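Local structure of serine protease pet (Escherichia coli, 4OM9) at residues A[704-716]-A[739-751]. The protein is a secreted autotransporter enterotoxin of enteroaggregative strains, a probable serine protease whose passenger domain carries its peptidase on a long beta-helix. Numbering follows the deposited sequence.
Sequences KSGGDLTLTGATE and ANFTAKNQASVTG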
# COMPACT_ATOMS: atom_id res chain seq x y z
N LYS A 704 -17.55 23.23 -3.93
CA LYS A 704 -18.01 23.37 -2.56
C LYS A 704 -16.95 22.81 -1.63
O LYS A 704 -16.41 21.73 -1.89
CB LYS A 704 -19.34 22.66 -2.36
CG LYS A 704 -20.44 23.24 -3.22
CD LYS A 704 -21.76 22.49 -3.10
CE LYS A 704 -22.77 23.07 -4.08
NZ LYS A 704 -24.12 22.44 -4.00
N SER A 705 -16.66 23.53 -0.54
CA SER A 705 -15.55 23.15 0.33
C SER A 705 -15.74 23.46 1.81
O SER A 705 -15.91 24.61 2.21
CB SER A 705 -14.26 23.81 -0.16
OG SER A 705 -13.19 23.59 0.74
N GLY A 706 -15.70 22.41 2.62
CA GLY A 706 -15.82 22.50 4.06
C GLY A 706 -14.52 22.08 4.71
O GLY A 706 -14.46 21.84 5.92
N GLY A 707 -13.47 21.99 3.89
CA GLY A 707 -12.15 21.64 4.37
C GLY A 707 -11.14 22.74 4.09
O GLY A 707 -11.50 23.91 4.06
N ASP A 708 -9.88 22.37 3.90
CA ASP A 708 -8.86 23.33 3.50
C ASP A 708 -8.63 23.27 1.98
O ASP A 708 -8.35 22.21 1.42
CB ASP A 708 -7.54 23.07 4.23
CG ASP A 708 -7.67 23.20 5.75
OD1 ASP A 708 -8.79 23.46 6.24
OD2 ASP A 708 -6.66 23.02 6.45
N LEU A 709 -8.77 24.42 1.33
CA LEU A 709 -8.49 24.56 -0.09
C LEU A 709 -7.48 25.69 -0.32
O LEU A 709 -7.71 26.86 0.04
CB LEU A 709 -9.77 24.81 -0.89
CG LEU A 709 -9.59 25.05 -2.39
CD1 LEU A 709 -8.95 23.80 -3.09
CD2 LEU A 709 -10.92 25.39 -3.01
N THR A 710 -6.35 25.34 -0.92
CA THR A 710 -5.29 26.28 -1.17
C THR A 710 -4.94 26.32 -2.65
O THR A 710 -4.76 25.29 -3.29
CB THR A 710 -4.04 25.93 -0.36
OG1 THR A 710 -4.40 25.80 1.02
CG2 THR A 710 -3.00 27.02 -0.51
N LEU A 711 -4.85 27.53 -3.19
CA LEU A 711 -4.58 27.72 -4.60
C LEU A 711 -3.32 28.56 -4.79
O LEU A 711 -3.23 29.68 -4.27
CB LEU A 711 -5.79 28.36 -5.27
CG LEU A 711 -7.12 27.70 -4.91
CD1 LEU A 711 -8.28 28.48 -5.51
CD2 LEU A 711 -7.11 26.26 -5.40
N THR A 712 -2.34 28.02 -5.50
CA THR A 712 -1.02 28.65 -5.59
C THR A 712 -0.42 28.52 -6.97
O THR A 712 -0.77 27.61 -7.71
CB THR A 712 0.01 28.04 -4.63
OG1 THR A 712 0.51 26.83 -5.21
CG2 THR A 712 -0.58 27.73 -3.26
N GLY A 713 0.52 29.40 -7.28
CA GLY A 713 1.29 29.29 -8.51
C GLY A 713 2.04 27.99 -8.57
O GLY A 713 2.18 27.30 -7.55
N ALA A 714 2.54 27.63 -9.75
CA ALA A 714 3.34 26.42 -9.87
C ALA A 714 4.65 26.61 -9.11
O ALA A 714 5.56 27.28 -9.58
CB ALA A 714 3.61 26.09 -11.33
N THR A 715 4.73 26.03 -7.92
CA THR A 715 5.93 26.14 -7.10
C THR A 715 6.93 25.08 -7.51
O THR A 715 7.89 24.79 -6.78
CB THR A 715 5.61 26.01 -5.59
OG1 THR A 715 6.79 26.26 -4.82
CG2 THR A 715 5.06 24.63 -5.27
N GLU A 716 6.72 24.50 -8.69
CA GLU A 716 7.61 23.48 -9.21
C GLU A 716 8.49 24.02 -10.34
O GLU A 716 9.17 25.04 -10.17
CB GLU A 716 6.82 22.25 -9.69
CG GLU A 716 5.45 22.55 -10.31
CD GLU A 716 4.29 22.30 -9.35
OE1 GLU A 716 4.54 22.14 -8.14
OE2 GLU A 716 3.12 22.26 -9.82
N ALA A 739 -14.20 26.70 7.64
CA ALA A 739 -13.19 26.12 6.75
C ALA A 739 -12.07 27.09 6.39
O ALA A 739 -11.97 28.18 6.94
CB ALA A 739 -13.86 25.62 5.49
N ASN A 740 -11.21 26.65 5.47
CA ASN A 740 -10.12 27.49 4.95
C ASN A 740 -10.07 27.52 3.42
O ASN A 740 -10.05 26.48 2.74
CB ASN A 740 -8.77 27.04 5.48
CG ASN A 740 -8.58 27.36 6.94
OD1 ASN A 740 -8.82 28.49 7.38
ND2 ASN A 740 -8.15 26.37 7.71
N PHE A 741 -10.05 28.74 2.90
CA PHE A 741 -9.92 28.97 1.48
C PHE A 741 -8.78 29.96 1.27
O PHE A 741 -8.93 31.16 1.49
CB PHE A 741 -11.23 29.48 0.89
CG PHE A 741 -11.17 29.77 -0.59
CD1 PHE A 741 -10.76 31.01 -1.05
CD2 PHE A 741 -11.53 28.80 -1.51
CE1 PHE A 741 -10.71 31.28 -2.39
CE2 PHE A 741 -11.48 29.06 -2.87
CZ PHE A 741 -11.07 30.31 -3.31
N THR A 742 -7.63 29.43 0.87
CA THR A 742 -6.40 30.19 0.75
C THR A 742 -5.91 30.32 -0.69
O THR A 742 -5.77 29.34 -1.41
CB THR A 742 -5.28 29.56 1.61
OG1 THR A 742 -5.69 29.52 2.98
CG2 THR A 742 -3.98 30.35 1.51
N ALA A 743 -5.65 31.56 -1.11
CA ALA A 743 -5.02 31.82 -2.40
C ALA A 743 -3.77 32.64 -2.16
O ALA A 743 -3.79 33.60 -1.40
CB ALA A 743 -5.97 32.53 -3.33
N LYS A 744 -2.68 32.26 -2.82
CA LYS A 744 -1.38 32.88 -2.57
C LYS A 744 -0.35 32.49 -3.62
O LYS A 744 -0.59 31.60 -4.44
CB LYS A 744 -0.86 32.48 -1.19
CG LYS A 744 -0.46 31.02 -1.09
CD LYS A 744 -0.14 30.63 0.34
CE LYS A 744 0.19 29.14 0.45
NZ LYS A 744 0.65 28.74 1.81
N ASN A 745 0.80 33.17 -3.59
CA ASN A 745 1.94 32.84 -4.44
C ASN A 745 1.64 32.80 -5.93
O ASN A 745 1.63 31.73 -6.53
CB ASN A 745 2.53 31.49 -4.01
CG ASN A 745 3.58 31.63 -2.93
OD1 ASN A 745 3.26 31.70 -1.74
ND2 ASN A 745 4.85 31.68 -3.33
N GLN A 746 1.40 33.97 -6.51
CA GLN A 746 1.16 34.10 -7.95
C GLN A 746 -0.04 33.26 -8.39
O GLN A 746 0.04 32.47 -9.34
CB GLN A 746 2.42 33.75 -8.73
CG GLN A 746 3.48 34.85 -8.64
CD GLN A 746 4.81 34.43 -9.21
OE1 GLN A 746 4.99 33.29 -9.63
NE2 GLN A 746 5.76 35.36 -9.23
N ALA A 747 -1.14 33.46 -7.69
CA ALA A 747 -2.41 32.84 -8.00
C ALA A 747 -3.40 33.90 -8.51
O ALA A 747 -3.60 34.92 -7.86
CB ALA A 747 -2.97 32.14 -6.78
N SER A 748 -4.01 33.64 -9.65
CA SER A 748 -5.04 34.53 -10.18
C SER A 748 -6.40 33.82 -10.18
O SER A 748 -6.62 32.91 -10.97
CB SER A 748 -4.68 35.00 -11.58
OG SER A 748 -5.73 35.77 -12.14
N VAL A 749 -7.28 34.23 -9.28
CA VAL A 749 -8.51 33.50 -8.99
C VAL A 749 -9.76 34.23 -9.45
O VAL A 749 -10.07 35.32 -8.97
CB VAL A 749 -8.64 33.23 -7.48
CG1 VAL A 749 -9.88 32.40 -7.19
CG2 VAL A 749 -7.39 32.55 -6.97
N THR A 750 -10.50 33.61 -10.37
CA THR A 750 -11.73 34.21 -10.88
C THR A 750 -12.93 33.38 -10.40
O THR A 750 -12.82 32.17 -10.22
CB THR A 750 -11.72 34.29 -12.44
OG1 THR A 750 -10.60 35.08 -12.86
CG2 THR A 750 -13.00 34.93 -12.98
N GLY A 751 -14.06 34.05 -10.16
CA GLY A 751 -15.28 33.36 -9.78
C GLY A 751 -15.69 33.72 -8.37
O GLY A 751 -14.86 33.72 -7.46
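Leu711 packs its side chain against Phe741 while its backbone binds both Thr742 and Lys744, within a parallel strand pair whose segments run 9° apart in direction. Leu711 N donates to Thr742 O at 2.7 Å, and Leu711 O accepts from Lys744 N. Leu709 repeats the pattern, taking Asn740 O with its N and giving its O to Thr742 N, the latter at 2.7 Å. Both bonds of each leucine therefore go to residues flanking its partner, Phe741 for Leu709 and Ala743 for Leu711, as parallel pairing requires.

Followed outward, Leu711 CB comes within 4.0 Å of Thr742 O, and CG stays beside the same oxygen. With CG anti to its own carbonyl carbon (chi1 -48°), CD1 is carried to Phe741 CZ at 4.0 Å and, more loosely, to Val749 CG2 on the strand after the turn. Leu709 lies alongside Phe741, pointing the same way, and brings CD2 to 3.7 Å from Phe741 CE2. The two leucines thus meet neighbouring atoms of one ring, in the buried interior.

The other face is more polar. Asp708 and Asn740 stand side by side, their planes 62° apart, with a weak bond from Asn740 ND2 to Asp708 OD1. The extended chain of Lys744 lays CG 3.9 Å from Thr712 CG2, and its CE also touches the methyl of Thr710. Beyond the strands, Gly713 N binds Asn745 O at 2.7 Å, tying the turns together.

This is the stacking of successive rungs in a right-handed parallel beta-helix. Strand 690-693 flanks 708-712 in parallel, with Val691 and Ala693 touching Leu709 and Leu711, while strand 725-729 lies beside 747-755, also in parallel, and its Tyr727 touches Leu711, Ala747 and Val749.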